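Local coordinates for CCHC-type domain-containing protein (Trypanosoma brucei brucei, PDB 7C45) that binds RNA and calcium and zinc ions, and probably trims guide RNAs as an RNase D-type 3'-5' exonuclease, at residues A28-L32 with V70-D74; K117-V121 with V223-A227; W133-S137 with I252-G257. The contacts are given in a common frame with arbitrary orientation. Residues are numbered along the deposited sequence.

Interaction 1. Residues A28-L32 with V70-D74; sequences AVTSL and VFLFD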
ATOM      1  N   ALA A  28     -18.294   4.420  13.239  1.00 16.97           N
ATOM      2  CA  ALA A  28     -17.191   3.867  12.459  1.00 16.69           C
ATOM      3  C   ALA A  28     -16.175   3.185  13.364  1.00 16.53           C
ATOM      4  O   ALA A  28     -15.665   2.113  13.035  1.00 16.55           O
ATOM      5  CB  ALA A  28     -16.514   4.973  11.643  1.00 16.34           C
ATOM      6  N   VAL A  29     -15.858   3.814  14.498  1.00 16.41           N
ATOM      7  CA  VAL A  29     -14.961   3.213  15.479  1.00 16.35           C
ATOM      8  C   VAL A  29     -15.501   1.869  15.966  1.00 16.78           C
ATOM      9  O   VAL A  29     -14.765   0.881  16.035  1.00 16.81           O
ATOM     10  CB  VAL A  29     -14.740   4.181  16.653  1.00 16.25           C
ATOM     11  CG1 VAL A  29     -14.094   3.472  17.798  1.00 17.06           C
ATOM     12  CG2 VAL A  29     -13.876   5.358  16.189  1.00 15.84           C
ATOM     13  N   THR A  30     -16.784   1.820  16.335  1.00 17.17           N
ATOM     14  CA  THR A  30     -17.353   0.539  16.761  1.00 18.04           C
ATOM     15  C   THR A  30     -17.197  -0.536  15.678  1.00 17.76           C
ATOM     16  O   THR A  30     -16.883  -1.688  15.986  1.00 18.00           O
ATOM     17  CB  THR A  30     -18.818   0.701  17.149  1.00 18.12           C
ATOM     18  OG1 THR A  30     -18.937   1.689  18.166  1.00 19.58           O
ATOM     19  CG2 THR A  30     -19.366  -0.608  17.677  1.00 18.70           C
ATOM     20  N   SER A  31     -17.391  -0.186  14.407  1.00 17.61           N
ATOM     21  CA  SER A  31     -17.197  -1.173  13.341  1.00 17.70           C
ATOM     22  C   SER A  31     -15.756  -1.656  13.286  1.00 17.37           C
ATOM     23  O   SER A  31     -15.483  -2.862  13.304  1.00 17.60           O
ATOM     24  CB  SER A  31     -17.590  -0.580  11.999  1.00 17.73           C
ATOM     25  OG  SER A  31     -17.270  -1.476  10.952  1.00 19.83           O
ATOM     26  N   LEU A  32     -14.811  -0.720  13.229  1.00 16.89           N
ATOM     27  CA  LEU A  32     -13.415  -1.113  13.112  1.00 16.60           C
ATOM     28  C   LEU A  32     -12.944  -1.876  14.337  1.00 16.79           C
ATOM     29  O   LEU A  32     -12.023  -2.691  14.238  1.00 16.77           O
ATOM     30  CB  LEU A  32     -12.541   0.121  12.898  1.00 16.12           C
ATOM     31  CG  LEU A  32     -12.774   0.899  11.633  1.00 15.94           C
ATOM     32  CD1 LEU A  32     -12.023   2.230  11.725  1.00 15.56           C
ATOM     33  CD2 LEU A  32     -12.340   0.096  10.409  1.00 15.91           C
ATOM     34  N   VAL A  70     -15.967   1.578   2.878  1.00 16.97           N
ATOM     35  CA  VAL A  70     -14.734   2.349   3.043  1.00 16.48           C
ATOM     36  C   VAL A  70     -15.073   3.582   3.872  1.00 16.40           C
ATOM     37  O   VAL A  70     -15.914   4.390   3.463  1.00 16.66           O
ATOM     38  CB  VAL A  70     -14.134   2.750   1.686  1.00 16.41           C
ATOM     39  CG1 VAL A  70     -12.932   3.694   1.872  1.00 15.98           C
ATOM     40  CG2 VAL A  70     -13.760   1.505   0.893  1.00 16.48           C
ATOM     41  N   PHE A  71     -14.473   3.703   5.047  1.00 16.11           N
ATOM     42  CA  PHE A  71     -14.708   4.897   5.859  1.00 16.03           C
ATOM     43  C   PHE A  71     -13.745   5.978   5.398  1.00 15.75           C
ATOM     44  O   PHE A  71     -12.545   5.726   5.300  1.00 15.45           O
ATOM     45  CB  PHE A  71     -14.499   4.616   7.343  1.00 15.90           C
ATOM     46  CG  PHE A  71     -15.535   3.690   7.959  1.00 16.25           C
ATOM     47  CD1 PHE A  71     -16.871   4.039   7.975  1.00 16.63           C
ATOM     48  CD2 PHE A  71     -15.134   2.498   8.576  1.00 16.26           C
ATOM     49  CE1 PHE A  71     -17.807   3.207   8.565  1.00 17.38           C
ATOM     50  CE2 PHE A  71     -16.058   1.650   9.160  1.00 16.65           C
ATOM     51  CZ  PHE A  71     -17.393   2.006   9.169  1.00 17.90           C
ATOM     52  N   LEU A  72     -14.261   7.168   5.112  1.00 15.89           N
ATOM     53  CA  LEU A  72     -13.412   8.315   4.808  1.00 15.69           C
ATOM     54  C   LEU A  72     -13.493   9.246   6.010  1.00 15.60           C
ATOM     55  O   LEU A  72     -14.468   9.984   6.165  1.00 15.85           O
ATOM     56  CB  LEU A  72     -13.844   9.020   3.531  1.00 15.98           C
ATOM     57  CG  LEU A  72     -13.902   8.137   2.285  1.00 16.15           C
ATOM     58  CD1 LEU A  72     -14.476   8.930   1.142  1.00 16.54           C
ATOM     59  CD2 LEU A  72     -12.497   7.632   1.953  1.00 15.81           C
ATOM     60  N   PHE A  73     -12.483   9.200   6.860  1.00 15.28           N
ATOM     61  CA  PHE A  73     -12.496  10.020   8.062  1.00 15.21           C
ATOM     62  C   PHE A  73     -12.089  11.431   7.682  1.00 15.20           C
ATOM     63  O   PHE A  73     -10.962  11.653   7.241  1.00 15.04           O
ATOM     64  CB  PHE A  73     -11.552   9.463   9.116  1.00 14.95           C
ATOM     65  CG  PHE A  73     -12.023   8.182   9.729  1.00 15.03           C
ATOM     66  CD1 PHE A  73     -12.985   8.199  10.725  1.00 15.21           C
ATOM     67  CD2 PHE A  73     -11.506   6.967   9.315  1.00 14.98           C
ATOM     68  CE1 PHE A  73     -13.424   7.028  11.300  1.00 15.36           C
ATOM     69  CE2 PHE A  73     -11.933   5.780   9.902  1.00 15.12           C
ATOM     70  CZ  PHE A  73     -12.886   5.816  10.901  1.00 15.33           C
ATOM     71  N   ASP A  74     -13.008  12.384   7.846  1.00 15.43           N
ATOM     72  CA  ASP A  74     -12.700  13.779   7.543  1.00 15.51           C
ATOM     73  C   ASP A  74     -12.037  14.380   8.782  1.00 15.31           C
ATOM     74  O   ASP A  74     -12.670  15.009   9.635  1.00 15.41           O
ATOM     75  CB  ASP A  74     -13.957  14.528   7.123  1.00 15.90           C
ATOM     76  CG  ASP A  74     -13.668  15.949   6.684  1.00 16.06           C
ATOM     77  OD1 ASP A  74     -12.555  16.431   6.926  1.00 15.86           O
ATOM     78  OD2 ASP A  74     -14.564  16.593   6.115  1.00 16.44           O
TER
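Helix 22-33 lies against one face of the central sheet, and residues 28-32 meet strand 70-74 there. A28 comes first and sits closest to the strand backbone: its CA is 7.1 Å from that of F71. Its methyl lies over the face of the F71 ring, with A28 CB 3.7 Å from the ring centroid and 10° off the normal, a CH-pi contact. A28 CB is also 3.7 Å from CE1 of F73, so one small residue fills the space between two phenylalanines. V29 turns away from the strand and packs on D86 and M87 of helix 80-92. T30 is out of reach of the strand; its OG1 bonds back to the K26 carbonyl. S31 returns to the contact, with OG 3.8 Å from CE2 at the edge of the F71 ring. L32, one turn after A28, reaches both rings: CD2 is 4.1 Å from CD2 of F71, and CD1 is 3.8 Å from CZ of F73. No hydrogen bond joins the segments. On the strand, F71 and F73 point to the helix. V70 and L72 alternate with them and pack on helix 182-202 behind the sheet. A strand with helices on both faces is what the alpha/beta core of a DnaQ-like (DEDD) exonuclease, of RNase H-like fold, is built from.

Interaction 2. Residues K117-V121 with V223-A227; sequences KPEGV and VEHYA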
ATOM      1  N   LYS A 117       1.138   6.181  17.312  1.00 17.72           N
ATOM      2  CA  LYS A 117       2.072   5.227  16.724  1.00 17.35           C
ATOM      3  C   LYS A 117       1.367   3.885  16.569  1.00 16.69           C
ATOM      4  O   LYS A 117       1.108   3.208  17.585  1.00 18.90           O
ATOM      5  CB  LYS A 117       3.307   5.099  17.610  1.00 16.35           C
ATOM      6  CG  LYS A 117       4.325   4.069  17.128  1.00 17.72           C
ATOM      7  CD  LYS A 117       5.535   4.070  18.027  1.00 26.35           C
ATOM      8  CE  LYS A 117       6.549   3.049  17.562  1.00 30.39           C
ATOM      9  NZ  LYS A 117       7.788   3.062  18.390  1.00 32.03           N
ATOM     10  N   PRO A 118       1.033   3.460  15.350  1.00 20.34           N
ATOM     11  CA  PRO A 118       0.289   2.214  15.182  1.00 18.87           C
ATOM     12  C   PRO A 118       1.121   1.002  15.554  1.00 15.61           C
ATOM     13  O   PRO A 118       2.351   1.009  15.486  1.00 16.72           O
ATOM     14  CB  PRO A 118      -0.052   2.209  13.686  1.00 19.66           C
ATOM     15  CG  PRO A 118       1.067   2.944  13.059  1.00 18.57           C
ATOM     16  CD  PRO A 118       1.488   4.008  14.055  1.00 16.35           C
ATOM     17  N   GLU A 119       0.444  -0.065  15.951  1.00 15.28           N
ATOM     18  CA  GLU A 119       1.124  -1.310  16.274  1.00 15.59           C
ATOM     19  C   GLU A 119       0.382  -2.457  15.624  1.00 22.66           C
ATOM     20  O   GLU A 119      -0.838  -2.395  15.495  1.00 23.63           O
ATOM     21  CB  GLU A 119       1.224  -1.507  17.775  1.00 19.44           C
ATOM     22  CG  GLU A 119       1.864  -0.318  18.458  1.00 28.91           C
ATOM     23  CD  GLU A 119       1.873  -0.433  19.962  1.00 44.92           C
ATOM     24  OE1 GLU A 119       1.950   0.620  20.623  1.00 47.68           O
ATOM     25  OE2 GLU A 119       1.821  -1.570  20.469  1.00 51.74           O
ATOM     26  N   GLY A 120       1.124  -3.476  15.181  1.00 15.78           N
ATOM     27  CA  GLY A 120       0.546  -4.548  14.392  1.00 16.63           C
ATOM     28  C   GLY A 120       0.385  -4.140  12.944  1.00 17.47           C
ATOM     29  O   GLY A 120      -0.703  -4.220  12.386  1.00 23.69           O
ATOM     30  N   VAL A 121       1.454  -3.670  12.321  1.00 20.41           N
ATOM     31  CA  VAL A 121       1.382  -3.054  11.001  1.00 16.92           C
ATOM     32  C   VAL A 121       1.990  -4.017   9.985  1.00 17.68           C
ATOM     33  O   VAL A 121       2.966  -4.708  10.278  1.00 19.95           O
ATOM     34  CB  VAL A 121       2.110  -1.691  10.975  1.00 16.30           C
ATOM     35  CG1 VAL A 121       2.097  -1.082   9.571  1.00 18.60           C
ATOM     36  CG2 VAL A 121       1.464  -0.680  11.923  1.00 17.12           C
ATOM     37  N   VAL A 223       8.059   1.378  11.141  1.00 14.85           N
ATOM     38  CA  VAL A 223       7.256   2.206  12.043  1.00 14.83           C
ATOM     39  C   VAL A 223       8.135   2.787  13.149  1.00 15.12           C
ATOM     40  O   VAL A 223       7.974   3.940  13.542  1.00 15.10           O
ATOM     41  CB  VAL A 223       6.058   1.411  12.602  1.00 14.84           C
ATOM     42  CG1 VAL A 223       5.265   2.261  13.602  1.00 14.85           C
ATOM     43  CG2 VAL A 223       5.128   0.991  11.465  1.00 14.60           C
ATOM     44  N   GLU A 224       9.092   2.005  13.658  1.00 15.84           N
ATOM     45  CA  GLU A 224      10.017   2.547  14.652  1.00 15.78           C
ATOM     46  C   GLU A 224      10.810   3.714  14.087  1.00 15.77           C
ATOM     47  O   GLU A 224      11.106   4.681  14.794  1.00 15.95           O
ATOM     48  CB  GLU A 224      10.974   1.457  15.126  1.00 17.22           C
ATOM     49  CG  GLU A 224      10.341   0.421  16.030  1.00 33.12           C
ATOM     50  CD  GLU A 224       9.886   1.016  17.347  1.00 42.85           C
ATOM     51  OE1 GLU A 224      10.732   1.600  18.065  1.00 37.11           O
ATOM     52  OE2 GLU A 224       8.679   0.907  17.649  1.00 49.00           O
ATOM     53  N   HIS A 225      11.197   3.620  12.823  1.00 15.60           N
ATOM     54  CA  HIS A 225      12.029   4.648  12.209  1.00 15.66           C
ATOM     55  C   HIS A 225      11.231   5.926  11.949  1.00 15.44           C
ATOM     56  O   HIS A 225      11.738   7.035  12.165  1.00 15.62           O
ATOM     57  CB  HIS A 225      12.619   4.105  10.909  1.00 15.58           C
ATOM     58  CG  HIS A 225      13.729   4.935  10.349  1.00 15.97           C
ATOM     59  ND1 HIS A 225      13.510   6.099   9.641  1.00 18.52           N
ATOM     60  CD2 HIS A 225      15.072   4.769  10.398  1.00 16.14           C
ATOM     61  CE1 HIS A 225      14.674   6.606   9.273  1.00 15.94           C
ATOM     62  NE2 HIS A 225      15.634   5.824   9.728  1.00 18.45           N
ATOM     63  N   TYR A 226       9.970   5.791  11.516  1.00 15.10           N
ATOM     64  CA  TYR A 226       9.212   6.921  10.988  1.00 14.91           C
ATOM     65  C   TYR A 226       8.219   7.506  11.979  1.00 14.88           C
ATOM     66  O   TYR A 226       7.752   8.624  11.769  1.00 14.81           O
ATOM     67  CB  TYR A 226       8.494   6.505   9.683  1.00 14.62           C
ATOM     68  CG  TYR A 226       9.461   6.516   8.531  1.00 14.68           C
ATOM     69  CD1 TYR A 226      10.215   5.390   8.239  1.00 14.74           C
ATOM     70  CD2 TYR A 226       9.699   7.679   7.802  1.00 14.73           C
ATOM     71  CE1 TYR A 226      11.153   5.401   7.201  1.00 14.82           C
ATOM     72  CE2 TYR A 226      10.637   7.708   6.762  1.00 16.27           C
ATOM     73  CZ  TYR A 226      11.370   6.567   6.469  1.00 16.24           C
ATOM     74  OH  TYR A 226      12.308   6.587   5.448  1.00 15.01           O
ATOM     75  N   ALA A 227       7.908   6.799  13.059  1.00 14.96           N
ATOM     76  CA  ALA A 227       6.961   7.274  14.069  1.00 14.96           C
ATOM     77  C   ALA A 227       7.743   7.695  15.310  1.00 16.61           C
ATOM     78  O   ALA A 227       7.768   6.988  16.313  1.00 19.35           O
ATOM     79  CB  ALA A 227       5.934   6.200  14.400  1.00 14.86           C
TER
HETATM   80  O   HOH W   1       9.662   5.020  17.122  1.00 22.02           O
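The polar part of this contact gathers at the end of K117. Its side chain is fully extended, with all four chi angles t, and runs past the C-terminal turn of helix 212-226. K117 NZ donates to E224 OE2 at 2.4 Å, a salt bridge with a very short hydrogen bond. The CA-to-CB bond of E224 points away, but its chain folds back through chi1 and chi2 in m. K117 NZ also donates to water 1 at 3.0 Å. That water donates to E224 O and to A227 O, each 2.8 Å from it, so two carbonyls at the helix end are satisfied. V223 O accepts from A227 N, closing the last turn of the helix. E119 O is taken by K98 NZ. Beneath the charges, V223 CG1 lies 4.2 Å from P118 CD, and V223 CG2 lies 4.1 Å from V121 CG2. K117 CG rests 3.8 Å from A227 CB. A charge pair at the partly exposed edge thus backs up the apolar contact of V223 with P118 and V121.

Interaction 3. Residues W133-S137 with I252-G257; sequences WKLRS and IGPGGG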
ATOM      1  N   TRP A 133      12.927  -9.504  -3.545  1.00 15.02           N
ATOM      2  CA  TRP A 133      14.247  -9.655  -2.958  1.00 15.22           C
ATOM      3  C   TRP A 133      14.615 -11.127  -2.817  1.00 15.49           C
ATOM      4  O   TRP A 133      15.710 -11.538  -3.212  1.00 15.68           O
ATOM      5  CB  TRP A 133      14.296  -8.961  -1.596  1.00 15.24           C
ATOM      6  CG  TRP A 133      15.566  -9.216  -0.864  1.00 15.54           C
ATOM      7  CD1 TRP A 133      15.775 -10.081   0.178  1.00 15.81           C
ATOM      8  CD2 TRP A 133      16.826  -8.638  -1.168  1.00 15.66           C
ATOM      9  NE1 TRP A 133      17.096 -10.041   0.558  1.00 16.11           N
ATOM     10  CE2 TRP A 133      17.758  -9.170  -0.252  1.00 16.02           C
ATOM     11  CE3 TRP A 133      17.250  -7.713  -2.109  1.00 15.56           C
ATOM     12  CZ2 TRP A 133      19.095  -8.798  -0.269  1.00 16.27           C
ATOM     13  CZ3 TRP A 133      18.565  -7.345  -2.115  1.00 15.81           C
ATOM     14  CH2 TRP A 133      19.479  -7.896  -1.213  1.00 18.55           C
ATOM     15  N   LYS A 134      13.728 -11.928  -2.214  1.00 15.57           N
ATOM     16  CA  LYS A 134      14.026 -13.341  -2.004  1.00 15.90           C
ATOM     17  C   LYS A 134      14.259 -14.069  -3.327  1.00 15.94           C
ATOM     18  O   LYS A 134      15.135 -14.933  -3.420  1.00 16.22           O
ATOM     19  CB  LYS A 134      12.892 -14.020  -1.235  1.00 16.01           C
ATOM     20  CG  LYS A 134      13.078 -15.503  -1.055  1.00 18.62           C
ATOM     21  CD  LYS A 134      12.123 -16.048  -0.030  1.00 25.38           C
ATOM     22  CE  LYS A 134      12.395 -17.516   0.226  1.00 26.67           C
ATOM     23  NZ  LYS A 134      13.617 -17.611   1.065  1.00 29.48           N
ATOM     24  N   LEU A 135      13.481 -13.740  -4.353  1.00 15.71           N
ATOM     25  CA  LEU A 135      13.598 -14.431  -5.630  1.00 15.78           C
ATOM     26  C   LEU A 135      14.691 -13.857  -6.529  1.00 20.95           C
ATOM     27  O   LEU A 135      15.272 -14.599  -7.315  1.00 15.98           O
ATOM     28  CB  LEU A 135      12.273 -14.383  -6.391  1.00 17.35           C
ATOM     29  CG  LEU A 135      11.083 -15.042  -5.708  1.00 16.92           C
ATOM     30  CD1 LEU A 135       9.804 -14.820  -6.477  1.00 21.98           C
ATOM     31  CD2 LEU A 135      11.344 -16.510  -5.502  1.00 23.88           C
ATOM     32  N   ARG A 136      14.960 -12.548  -6.465  1.00 15.55           N
ATOM     33  CA  ARG A 136      15.766 -11.896  -7.494  1.00 15.52           C
ATOM     34  C   ARG A 136      16.780 -10.880  -6.977  1.00 15.55           C
ATOM     35  O   ARG A 136      17.517 -10.313  -7.795  1.00 15.59           O
ATOM     36  CB  ARG A 136      14.862 -11.180  -8.509  1.00 23.79           C
ATOM     37  CG  ARG A 136      13.768 -12.011  -9.105  1.00 22.88           C
ATOM     38  CD  ARG A 136      12.634 -11.117  -9.528  1.00 26.47           C
ATOM     39  NE  ARG A 136      13.121  -9.992 -10.289  1.00 33.29           N
ATOM     40  CZ  ARG A 136      12.385  -8.939 -10.630  1.00 33.97           C
ATOM     41  NH1 ARG A 136      12.924  -7.966 -11.348  1.00 33.83           N
ATOM     42  NH2 ARG A 136      11.120  -8.840 -10.243  1.00 35.37           N
ATOM     43  N   SER A 137      16.860 -10.644  -5.670  1.00 15.58           N
ATOM     44  CA  SER A 137      17.731  -9.607  -5.099  1.00 15.64           C
ATOM     45  C   SER A 137      17.352  -8.219  -5.615  1.00 15.44           C
ATOM     46  O   SER A 137      18.209  -7.347  -5.777  1.00 15.54           O
ATOM     47  CB  SER A 137      19.215  -9.887  -5.369  1.00 15.95           C
ATOM     48  OG  SER A 137      19.617 -11.112  -4.796  1.00 16.20           O
ATOM     49  N   ILE A 252      14.427 -10.669   6.014  1.00 16.67           N
ATOM     50  CA  ILE A 252      13.993 -11.636   5.022  1.00 18.90           C
ATOM     51  C   ILE A 252      15.053 -12.706   4.782  1.00 19.49           C
ATOM     52  O   ILE A 252      14.724 -13.879   4.600  1.00 22.62           O
ATOM     53  CB  ILE A 252      13.622 -10.918   3.704  1.00 16.14           C
ATOM     54  CG1 ILE A 252      12.652  -9.745   3.959  1.00 15.81           C
ATOM     55  CG2 ILE A 252      12.990 -11.889   2.740  1.00 16.10           C
ATOM     56  CD1 ILE A 252      11.367 -10.155   4.648  1.00 17.67           C
ATOM     57  N   GLY A 253      16.326 -12.324   4.768  1.00 17.14           N
ATOM     58  CA  GLY A 253      17.386 -13.260   4.460  1.00 17.52           C
ATOM     59  C   GLY A 253      18.126 -12.856   3.203  1.00 17.31           C
ATOM     60  O   GLY A 253      17.948 -11.751   2.676  1.00 16.94           O
ATOM     61  N   PRO A 254      18.971 -13.754   2.696  1.00 21.84           N
ATOM     62  CA  PRO A 254      19.777 -13.430   1.516  1.00 22.41           C
ATOM     63  C   PRO A 254      18.906 -13.282   0.291  1.00 17.02           C
ATOM     64  O   PRO A 254      17.873 -13.935   0.156  1.00 16.92           O
ATOM     65  CB  PRO A 254      20.705 -14.643   1.380  1.00 20.55           C
ATOM     66  CG  PRO A 254      19.913 -15.741   1.946  1.00 20.77           C
ATOM     67  CD  PRO A 254      19.177 -15.147   3.120  1.00 24.61           C
ATOM     68  N   GLY A 255      19.335 -12.400  -0.604  1.00 16.81           N
ATOM     69  CA  GLY A 255      18.619 -12.197  -1.831  1.00 16.45           C
ATOM     70  C   GLY A 255      18.897 -13.303  -2.832  1.00 19.53           C
ATOM     71  O   GLY A 255      19.951 -13.940  -2.824  1.00 17.92           O
ATOM     72  N   GLY A 256      17.925 -13.526  -3.709  1.00 16.33           N
ATOM     73  CA  GLY A 256      17.996 -14.613  -4.659  1.00 18.00           C
ATOM     74  C   GLY A 256      18.551 -14.194  -6.003  1.00 16.35           C
ATOM     75  O   GLY A 256      18.966 -13.060  -6.226  1.00 16.50           O
ATOM     76  N   GLY A 257      18.596 -15.163  -6.908  1.00 20.40           N
ATOM     77  CA  GLY A 257      19.002 -14.907  -8.266  1.00 16.41           C
ATOM     78  C   GLY A 257      18.568 -16.036  -9.183  1.00 16.96           C
ATOM     79  O   GLY A 257      17.875 -16.971  -8.775  1.00 16.59           O
TER
HETATM   80  O   HOH W   2      16.869 -15.737  -1.469  1.00 21.39           O
HETATM   81  O   HOH W   3      15.156 -17.349  -7.804  1.00 19.71           O
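W133 adopts chi1 t with chi2 at -103°, which carries the indole from helix 124-136 across to residues 252-257. There W133 NE1 donates to G253 O at 2.9 Å. G255 CA sits over the face of the W133 five-membered ring, 3.8 Å from its centroid, a CH-pi contact. I252 CG2 lies at the ring edge, 4.2 Å from W133 CD1. Glycines let the loop come close: a CB on G255 would clash with S137 OG and W133 CZ2, and one on G256 with the carbonyl O of K134 and of L135. This segment leads from helix 245-251 into the first CCHC zinc knuckle, joining its approach to the exonuclease domain. S137 has positive phi just past the helix; its chi1 of -61° (m) brings OG to donate to G256 O at 2.5 Å. W133 O accepts from G256 N at 3.0 Å. K134 O shares water 2 with P254 O. The CA-to-CB bond of R136 points away; its guanidinium bonds to Q132 OE1 and G265 O, and R136 packs on an RNA sugar.

How the interactions relate
None of the three contacts touches another. Interactions 1 and 2 have centres about 20 Å apart. A bound calcium ion, at the site of D41, E43 and D191, lies about 13 Å from the F73 side chain of interaction 1 and about 12 Å from the V121 side chain of interaction 2. Neither contact forms that site. Interaction 3 lies across the molecule from interaction 1, about 38 Å between centres, and about 25 Å from interaction 2. Its nearest atom is about 4 Å from the RNA, against about 8 Å for interaction 2 and about 11 Å for interaction 1. A bound zinc lies about 8 Å from G257. The segments of interactions 2 and 3 alternate along the chain.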